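Alpha/beta hydrolase (Pseudomonas aeruginosa PAO1, PDB 4R1D) probably hydrolyses lipids as Tle4, an effector of the H2 type VI secretion system, binds calcium, and is complexed with the inhibitor Tli4. Local coordinates at residues T254-G259 and Y533-S538; G276-V281 and E537-A542; P48-F53 and T229-Y234. One frame throughout, in Å; residues are numbered along the deposited sequence. Where two conformers were deposited one is given.

Interaction 1 of 3, residues T254-G259 and Y533-S538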
loop_
_atom_site.group_PDB
_atom_site.type_symbol
_atom_site.label_atom_id
_atom_site.label_comp_id
_atom_site.label_asym_id
_atom_site.label_seq_id
_atom_site.Cartn_x
_atom_site.Cartn_y
_atom_site.Cartn_z
ATOM N N THR A 254 1.887 -11.647 12.967
ATOM C CA THR A 254 1.328 -10.595 12.132
ATOM C C THR A 254 1.102 -9.301 12.889
ATOM O O THR A 254 0.843 -9.300 14.093
ATOM C CB THR A 254 -0.020 -11.023 11.499
ATOM O OG1 THR A 254 -1.062 -10.942 12.475
ATOM C CG2 THR A 254 0.067 -12.456 10.974
ATOM N N HIS A 255 1.185 -8.196 12.159
ATOM C CA HIS A 255 0.804 -6.889 12.697
ATOM C C HIS A 255 -0.384 -6.330 11.922
ATOM O O HIS A 255 -0.394 -6.331 10.687
ATOM C CB HIS A 255 1.984 -5.929 12.594
ATOM C CG HIS A 255 1.726 -4.564 13.150
ATOM N ND1 HIS A 255 1.471 -4.330 14.487
ATOM C CD2 HIS A 255 1.693 -3.357 12.547
ATOM C CE1 HIS A 255 1.301 -3.032 14.679
ATOM N NE2 HIS A 255 1.441 -2.420 13.521
ATOM N N SER A 256 -1.395 -5.865 12.639
ATOM C CA SER A 256 -2.431 -5.063 11.988
ATOM C C SER A 256 -3.093 -5.835 10.834
ATOM O O SER A 256 -3.456 -7.003 10.981
ATOM C CB SER A 256 -1.793 -3.755 11.485
ATOM O OG SER A 256 -2.748 -2.871 10.906
ATOM N N MET A 257 -3.257 -5.194 9.675
ATOM C CA MET A 257 -3.936 -5.843 8.551
ATOM C C MET A 257 -3.199 -7.078 8.040
ATOM O O MET A 257 -3.756 -7.881 7.287
ATOM C CB MET A 257 -4.165 -4.856 7.412
ATOM C CG MET A 257 -5.383 -3.983 7.636
ATOM S SD MET A 257 -5.684 -2.920 6.219
ATOM C CE MET A 257 -4.992 -3.941 4.897
ATOM N N GLY A 258 -1.947 -7.233 8.450
ATOM C CA GLY A 258 -1.214 -8.445 8.123
ATOM C C GLY A 258 -1.947 -9.671 8.658
ATOM O O GLY A 258 -1.750 -10.785 8.182
ATOM N N GLY A 259 -2.801 -9.463 9.655
ATOM C CA GLY A 259 -3.598 -10.545 10.200
ATOM C C GLY A 259 -4.697 -11.008 9.254
ATOM O O GLY A 259 -5.119 -12.164 9.282
ATOM N N TYR A 533 -1.154 0.616 24.205
ATOM C CA TYR A 533 -0.232 1.113 23.198
ATOM C C TYR A 533 -0.959 1.663 21.978
ATOM O O TYR A 533 -2.150 1.431 21.792
ATOM C CB TYR A 533 0.753 0.007 22.784
ATOM C CG TYR A 533 0.111 -1.358 22.653
ATOM C CD1 TYR A 533 -0.693 -1.670 21.554
ATOM C CD2 TYR A 533 0.304 -2.336 23.619
ATOM C CE1 TYR A 533 -1.292 -2.926 21.428
ATOM C CE2 TYR A 533 -0.282 -3.589 23.504
ATOM C CZ TYR A 533 -1.087 -3.878 22.412
ATOM O OH TYR A 533 -1.674 -5.116 22.301
ATOM N N GLU A 534 -0.222 2.408 21.161
ATOM C CA GLU A 534 -0.722 2.942 19.909
ATOM C C GLU A 534 -0.477 1.919 18.801
ATOM O O GLU A 534 0.488 1.164 18.843
ATOM C CB GLU A 534 -0.001 4.263 19.600
ATOM C CG GLU A 534 -0.406 4.950 18.297
ATOM C CD GLU A 534 0.347 4.425 17.089
ATOM O OE1 GLU A 534 1.544 4.091 17.227
ATOM O OE2 GLU A 534 -0.269 4.327 16.005
ATOM N N HIS A 535 -1.374 1.896 17.823
ATOM C CA HIS A 535 -1.373 0.897 16.755
ATOM C C HIS A 535 -0.036 0.722 16.024
ATOM O O HIS A 535 0.498 -0.381 15.931
ATOM C CB HIS A 535 -2.469 1.239 15.736
ATOM C CG HIS A 535 -2.677 0.194 14.684
ATOM N ND1 HIS A 535 -3.413 -0.950 14.911
ATOM C CD2 HIS A 535 -2.266 0.125 13.392
ATOM C CE1 HIS A 535 -3.436 -1.685 13.812
ATOM N NE2 HIS A 535 -2.751 -1.053 12.873
ATOM N N GLN A 536 0.483 1.817 15.487
ATOM C CA GLN A 536 1.609 1.753 14.582
ATOM C C GLN A 536 2.828 1.200 15.291
ATOM O O GLN A 536 3.616 0.455 14.702
ATOM C CB GLN A 536 1.944 3.139 14.062
ATOM C CG GLN A 536 3.142 3.129 13.144
ATOM C CD GLN A 536 2.829 2.432 11.848
ATOM O OE1 GLN A 536 3.153 1.254 11.657
ATOM N NE2 GLN A 536 2.182 3.158 10.939
ATOM N N GLU A 537 2.963 1.561 16.562
ATOM C CA GLU A 537 4.135 1.195 17.341
ATOM C C GLU A 537 3.867 0.038 18.303
ATOM O O GLU A 537 4.644 -0.184 19.216
ATOM C CB GLU A 537 4.623 2.404 18.150
ATOM C CG GLU A 537 5.035 3.599 17.311
ATOM C CD GLU A 537 6.234 3.302 16.441
ATOM O OE1 GLU A 537 7.138 2.586 16.910
ATOM O OE2 GLU A 537 6.280 3.769 15.282
ATOM N N SER A 538 2.769 -0.687 18.113
ATOM C CA SER A 538 2.367 -1.706 19.098
ATOM C C SER A 538 3.469 -2.725 19.429
ATOM O O SER A 538 3.623 -3.132 20.587
ATOM C CB SER A 538 1.049 -2.401 18.693
ATOM O OG SER A 538 1.176 -3.175 17.504
#

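Interaction 2 of 3, residues G276-V281 and E537-A542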
loop_
_atom_site.group_PDB
_atom_site.type_symbol
_atom_site.label_atom_id
_atom_site.label_comp_id
_atom_site.label_asym_id
_atom_site.label_seq_id
_atom_site.Cartn_x
_atom_site.Cartn_y
_atom_site.Cartn_z
ATOM N N GLY A 276 0.823 -22.390 13.480
ATOM C CA GLY A 276 0.039 -21.557 14.372
ATOM C C GLY A 276 0.230 -20.094 14.017
ATOM O O GLY A 276 1.085 -19.745 13.204
ATOM N N VAL A 277 -0.565 -19.227 14.631
ATOM C CA VAL A 277 -0.552 -17.822 14.253
ATOM C C VAL A 277 -0.626 -16.914 15.467
ATOM O O VAL A 277 -1.465 -17.101 16.352
ATOM C CB VAL A 277 -1.750 -17.514 13.356
ATOM C CG1 VAL A 277 -1.779 -16.038 12.985
ATOM C CG2 VAL A 277 -1.702 -18.399 12.088
ATOM N N VAL A 278 0.276 -15.938 15.492
ATOM C CA VAL A 278 0.216 -14.810 16.399
ATOM C C VAL A 278 -0.309 -13.598 15.631
ATOM O O VAL A 278 0.219 -13.249 14.576
ATOM C CB VAL A 278 1.618 -14.506 16.941
ATOM C CG1 VAL A 278 1.689 -13.093 17.576
ATOM C CG2 VAL A 278 2.039 -15.598 17.922
ATOM N N HIS A 279 -1.367 -12.985 16.150
ATOM C CA HIS A 279 -1.887 -11.724 15.623
ATOM C C HIS A 279 -1.695 -10.605 16.637
ATOM O O HIS A 279 -2.085 -10.738 17.809
ATOM C CB HIS A 279 -3.401 -11.801 15.382
ATOM C CG HIS A 279 -3.829 -12.720 14.280
ATOM N ND1 HIS A 279 -3.254 -12.719 13.026
ATOM C CD2 HIS A 279 -4.858 -13.599 14.222
ATOM C CE1 HIS A 279 -3.878 -13.599 12.259
ATOM N NE2 HIS A 279 -4.856 -14.145 12.960
ATOM N N GLY A 280 -1.152 -9.486 16.172
ATOM C CA GLY A 280 -1.095 -8.259 16.952
ATOM C C GLY A 280 -1.959 -7.184 16.311
ATOM O O GLY A 280 -1.905 -6.967 15.098
ATOM N N VAL A 281 -2.767 -6.527 17.133
ATOM C CA VAL A 281 -3.644 -5.430 16.714
ATOM C C VAL A 281 -4.363 -5.604 15.377
ATOM O O VAL A 281 -4.414 -4.670 14.569
ATOM C CB VAL A 281 -2.941 -4.042 16.761
ATOM C CG1 VAL A 281 -2.413 -3.767 18.159
ATOM C CG2 VAL A 281 -1.813 -3.926 15.693
ATOM N N GLU A 537 2.963 1.561 16.562
ATOM C CA GLU A 537 4.135 1.195 17.341
ATOM C C GLU A 537 3.867 0.038 18.303
ATOM O O GLU A 537 4.644 -0.184 19.216
ATOM C CB GLU A 537 4.623 2.404 18.150
ATOM C CG GLU A 537 5.035 3.599 17.311
ATOM C CD GLU A 537 6.234 3.302 16.441
ATOM O OE1 GLU A 537 7.138 2.586 16.910
ATOM O OE2 GLU A 537 6.280 3.769 15.282
ATOM N N SER A 538 2.769 -0.687 18.113
ATOM C CA SER A 538 2.367 -1.706 19.098
ATOM C C SER A 538 3.469 -2.725 19.429
ATOM O O SER A 538 3.623 -3.132 20.587
ATOM C CB SER A 538 1.049 -2.401 18.693
ATOM O OG SER A 538 1.176 -3.175 17.504
ATOM N N TYR A 539 4.242 -3.141 18.429
ATOM C CA TYR A 539 5.236 -4.181 18.662
ATOM C C TYR A 539 6.462 -3.651 19.383
ATOM O O TYR A 539 7.383 -4.404 19.688
ATOM C CB TYR A 539 5.628 -4.901 17.366
ATOM C CG TYR A 539 4.790 -6.128 17.108
ATOM C CD1 TYR A 539 4.652 -7.121 18.091
ATOM C CD2 TYR A 539 4.126 -6.298 15.906
ATOM C CE1 TYR A 539 3.898 -8.242 17.865
ATOM C CE2 TYR A 539 3.347 -7.427 15.673
ATOM C CZ TYR A 539 3.239 -8.394 16.663
ATOM O OH TYR A 539 2.480 -9.513 16.434
ATOM N N ASN A 540 6.474 -2.347 19.636
ATOM C CA ASN A 540 7.505 -1.772 20.504
ATOM C C ASN A 540 7.088 -1.697 21.986
ATOM O O ASN A 540 7.830 -1.178 22.828
ATOM C CB ASN A 540 7.943 -0.408 19.969
ATOM C CG ASN A 540 8.680 -0.527 18.646
ATOM O OD1 ASN A 540 8.378 0.180 17.678
ATOM N ND2 ASN A 540 9.640 -1.434 18.597
ATOM N N ASP A 541 5.912 -2.230 22.295
ATOM C CA ASP A 541 5.422 -2.274 23.674
ATOM C C ASP A 541 5.711 -3.652 24.248
ATOM O O ASP A 541 5.498 -4.662 23.573
ATOM C CB ASP A 541 3.915 -1.991 23.718
ATOM C CG ASP A 541 3.359 -1.958 25.145
ATOM O OD1 ASP A 541 3.142 -3.037 25.731
ATOM O OD2 ASP A 541 3.118 -0.851 25.659
ATOM N N ALA A 542 6.204 -3.694 25.486
ATOM C CA ALA A 542 6.587 -4.951 26.123
ATOM C C ALA A 542 5.490 -6.014 26.108
ATOM O O ALA A 542 5.774 -7.204 26.025
ATOM C CB ALA A 542 7.050 -4.694 27.566
#

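Interaction 3 of 3, residues P48-F53 and T229-Y234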
loop_
_atom_site.group_PDB
_atom_site.type_symbol
_atom_site.label_atom_id
_atom_site.label_comp_id
_atom_site.label_asym_id
_atom_site.label_seq_id
_atom_site.Cartn_x
_atom_site.Cartn_y
_atom_site.Cartn_z
ATOM N N PRO A 48 15.127 -26.410 11.773
ATOM C CA PRO A 48 14.713 -25.022 11.551
ATOM C C PRO A 48 13.212 -24.860 11.679
ATOM O O PRO A 48 12.456 -25.739 11.263
ATOM C CB PRO A 48 15.165 -24.747 10.112
ATOM C CG PRO A 48 15.253 -26.094 9.481
ATOM C CD PRO A 48 15.692 -27.022 10.561
ATOM N N LEU A 49 12.792 -23.739 12.262
ATOM C CA LEU A 49 11.380 -23.429 12.431
ATOM C C LEU A 49 11.207 -21.958 12.067
ATOM O O LEU A 49 11.375 -21.080 12.915
ATOM C CB LEU A 49 10.948 -23.679 13.885
ATOM C CG LEU A 49 9.449 -23.649 14.189
ATOM C CD1 LEU A 49 8.711 -24.433 13.144
ATOM C CD2 LEU A 49 9.139 -24.208 15.588
ATOM N N PRO A 50 10.898 -21.672 10.793
ATOM C CA PRO A 50 10.844 -20.262 10.399
ATOM C C PRO A 50 9.680 -19.507 11.029
ATOM O O PRO A 50 8.574 -20.022 11.094
ATOM C CB PRO A 50 10.668 -20.323 8.869
ATOM C CG PRO A 50 11.174 -21.660 8.480
ATOM C CD PRO A 50 10.765 -22.568 9.634
ATOM N N VAL A 51 9.964 -18.293 11.482
ATOM C CA VAL A 51 8.945 -17.364 11.946
ATOM C C VAL A 51 8.754 -16.326 10.845
ATOM O O VAL A 51 9.687 -15.612 10.514
ATOM C CB VAL A 51 9.380 -16.690 13.251
ATOM C CG1 VAL A 51 8.381 -15.615 13.670
ATOM C CG2 VAL A 51 9.524 -17.755 14.357
ATOM N N ILE A 52 7.545 -16.245 10.287
ATOM C CA ILE A 52 7.269 -15.336 9.184
ATOM C C ILE A 52 6.537 -14.115 9.720
ATOM O O ILE A 52 5.413 -14.225 10.204
ATOM C CB ILE A 52 6.352 -15.992 8.125
ATOM C CG1 ILE A 52 6.830 -17.406 7.777
ATOM C CG2 ILE A 52 6.266 -15.102 6.866
ATOM C CD1 ILE A 52 8.234 -17.475 7.188
ATOM N N PHE A 53 7.174 -12.955 9.639
ATOM C CA PHE A 53 6.556 -11.743 10.147
ATOM C C PHE A 53 5.809 -11.076 9.010
ATOM O O PHE A 53 6.371 -10.863 7.932
ATOM C CB PHE A 53 7.617 -10.801 10.719
ATOM C CG PHE A 53 7.043 -9.576 11.342
ATOM C CD1 PHE A 53 6.568 -9.608 12.639
ATOM C CD2 PHE A 53 6.953 -8.395 10.622
ATOM C CE1 PHE A 53 6.035 -8.483 13.221
ATOM C CE2 PHE A 53 6.416 -7.257 11.207
ATOM C CZ PHE A 53 5.949 -7.315 12.511
ATOM N N THR A 229 11.028 -18.871 -1.458
ATOM C CA THR A 229 12.219 -18.191 -0.938
ATOM C C THR A 229 12.668 -18.753 0.400
ATOM O O THR A 229 13.815 -19.188 0.561
ATOM C CB THR A 229 12.009 -16.660 -0.772
ATOM O OG1 THR A 229 11.823 -16.050 -2.055
ATOM C CG2 THR A 229 13.221 -16.036 -0.082
ATOM N N VAL A 230 11.773 -18.738 1.379
ATOM C CA VAL A 230 12.156 -19.172 2.717
ATOM C C VAL A 230 12.583 -20.637 2.777
ATOM O O VAL A 230 13.682 -20.942 3.224
ATOM C CB VAL A 230 11.037 -18.919 3.731
ATOM C CG1 VAL A 230 11.482 -19.390 5.108
ATOM C CG2 VAL A 230 10.698 -17.440 3.747
ATOM N N LEU A 231 11.729 -21.544 2.322
ATOM C CA LEU A 231 12.032 -22.965 2.500
ATOM C C LEU A 231 13.233 -23.409 1.652
ATOM O O LEU A 231 14.078 -24.166 2.132
ATOM C CB LEU A 231 10.803 -23.839 2.261
ATOM C CG LEU A 231 9.653 -23.592 3.249
ATOM C CD1 LEU A 231 8.480 -24.517 2.971
ATOM C CD2 LEU A 231 10.122 -23.750 4.685
ATOM N N PRO A 232 13.335 -22.914 0.405
ATOM C CA PRO A 232 14.506 -23.331 -0.379
ATOM C C PRO A 232 15.835 -22.917 0.256
ATOM O O PRO A 232 16.835 -23.606 0.083
ATOM C CB PRO A 232 14.287 -22.635 -1.724
ATOM C CG PRO A 232 12.787 -22.613 -1.862
ATOM C CD PRO A 232 12.294 -22.308 -0.443
ATOM N N PHE A 233 15.861 -21.811 0.989
ATOM C CA PHE A 233 17.080 -21.498 1.723
ATOM C C PHE A 233 17.477 -22.661 2.641
ATOM O O PHE A 233 18.644 -23.046 2.681
ATOM C CB PHE A 233 16.947 -20.202 2.531
ATOM C CG PHE A 233 18.099 -19.965 3.475
ATOM C CD1 PHE A 233 19.253 -19.331 3.037
ATOM C CD2 PHE A 233 18.038 -20.396 4.792
ATOM C CE1 PHE A 233 20.322 -19.119 3.897
ATOM C CE2 PHE A 233 19.107 -20.186 5.660
ATOM C CZ PHE A 233 20.251 -19.548 5.210
ATOM N N TYR A 234 16.518 -23.214 3.383
ATOM C CA TYR A 234 16.826 -24.308 4.309
ATOM C C TYR A 234 17.112 -25.608 3.562
ATOM O O TYR A 234 17.963 -26.394 3.985
ATOM C CB TYR A 234 15.723 -24.492 5.360
ATOM C CG TYR A 234 15.631 -23.281 6.246
ATOM C CD1 TYR A 234 16.568 -23.060 7.250
ATOM C CD2 TYR A 234 14.645 -22.325 6.048
ATOM C CE1 TYR A 234 16.508 -21.930 8.046
ATOM C CE2 TYR A 234 14.584 -21.197 6.832
ATOM C CZ TYR A 234 15.507 -21.005 7.826
ATOM O OH TYR A 234 15.431 -19.871 8.606
#

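Interaction 1 of 3, residues T254-G259 and Y533-S538
His-255, the last residue of strand 250-255, reaches the loop 533-538 through its imidazole, which it extends by setting CG anti to the backbone N (chi1 -178°). The edge of this ring is directed at the carbonyl oxygen of His-535. It also lies obliquely to the ring of His-535, with the centroids 5.3 Å apart. The ring of Tyr-144 from helix 141-155 also meets that of His-255.

At Ser-256 the chain turns sharply into helix 258-267. A type II' turn from His-255 to Gly-258 gives the serine the unusual phi/psi of 58°/-134°, as in the nucleophile elbow of alpha/beta hydrolases, and the sequence His-Ser-Met-Gly-Gly is consistent with such an elbow. Its OG meets NE2 of His-535 at 2.7 Å, a hydrogen bond approached at the imidazole edge and in the ring plane. CB of Ser-256 follows close behind at 3.2 Å from the same NE2. Gly-258 N returns to His-255 O at 2.9 Å and closes the turn.

On the loop side, a type I turn from His-535 to Ser-538 shapes the backbone, and Glu-534 receives Gln-536 N on OE2 and Glu-537 N on OE1, both from above the carboxylate plane. On its other nitrogen, ND1, His-535 is hydrogen-bonded to Asp-497 OD2. A serine at the turn, a histidine gripped at both nitrogens and an aspartate behind it are arranged as in a catalytic triad, so Ser-256 is probably the nucleophile of this putative lipase.

Interaction 2 of 3, residues G276-V281 and E537-A542
Val-281, just past the end of strand 274-280, comes closest to Ser-538 in the backbone, CA to CA 7.5 Å, where the strand's C-terminal end meets a short 3-10 turn. The parallel strands of the alpha/beta-hydrolase sheet finish on this side, and the loops of such enzymes gather at these C-terminal ends.

The turn, which lies just before helix 542-556, is closed by Asn-540 N to Glu-537 O at 2.9 Å and by Asp-541 N to Ser-538 O at 3.0 Å.

With positive backbone angles (phi/psi 41°/46°), Val-281 leaves the strand and presents both methyls to Ser-538, CG1 lying 3.8 Å from the CB of the serine. Tyr-539 enters between the strand and helix 542-556, where Ala-544 and Ala-548 touch its side chain and the ring of His-430 meets its own. Gly-280 leaves room at this point for the phenol tip, which passes obliquely by Val-278, CG1 to OH 3.8 Å. The buried hydroxyl is hydrogen-bonded to the carbonyl oxygen of Thr-254 on the neighbouring strand, and Tyr-539 OH stands 3.6 Å from Gly-280 N.

Interaction 3 of 3, residues P48-F53 and T229-Y234
Strand 48-53 and the helical residues 229-234 run nearly antiparallel, at 158° between their directions, and their axes approach to 10.2 Å. Pro-48 and Tyr-234 have the closest CA atoms, at 7.6 Å. The helix is kinked where Pro-232 has no N-H to give to the turn before, and Phe-233 N makes only weak bonds to the carbonyls of Thr-229 and Val-230. Helix 215-238 belongs to the crossover from strand 201-206 to strand 250-255, and strand 48-54 lies between those two in the parallel sheet, so the helix packs across it in the layered manner of an alpha/beta hydrolase.

The contact is made by side chains, all of them apolar where they touch. Tyr-234 sets CG anti to its own carbonyl carbon (chi1 -65°), and its ring extends past two prolines. Pro-48 CB lies 3.6 Å from CD1 and Pro-50 CG 3.8 Å from CE2, both on the same side of the ring plane. Each proline runs alongside the tyrosine side chain, pointing the opposite way. Phe-233 CD2 sits over the centre of the opposite ring face, 3.7 Å from its plane, and Val-230 CG1 lies at the ring edge, in its plane. That same methyl touches Pro-50 CB at 4.0 Å, the two side chains being set at an oblique angle. Farther along the strand, Ile-52 CD1 meets Val-230 CG2 at 4.2 Å.

The tyrosine hydroxyl is hydrogen-bonded to Asp-203 OD2, on a residue that binds the calcium, and to Trp-205 NE1. Through the bond to Asp-203, Tyr-234, whose side chain is about 7 Å from the ion, lies in the second shell of the calcium site, and the packing that holds its ring may help to orient the carboxylate.

How the interactions relate
All three contacts involve the central parallel sheet, where strands 48-54, 250-255 and 274-280 are consecutive neighbours. Along the chain, interaction 3 closes before interactions 1 and 2 open, and these two end on the same loop before helix 542-556, sharing Glu-537 and Ser-538. Their centres are 6 Å apart, and Ser-256 N to Gly-280 O at 2.7 Å probably bonds the elbow to the next strand. Interaction 3 is centred 22 Å from interaction 1 and 20 Å from interaction 2, near the calcium site, yet Phe-53 packs against both His-255 and Tyr-539. The sheet thus joins the metal-binding region to the probable active centre.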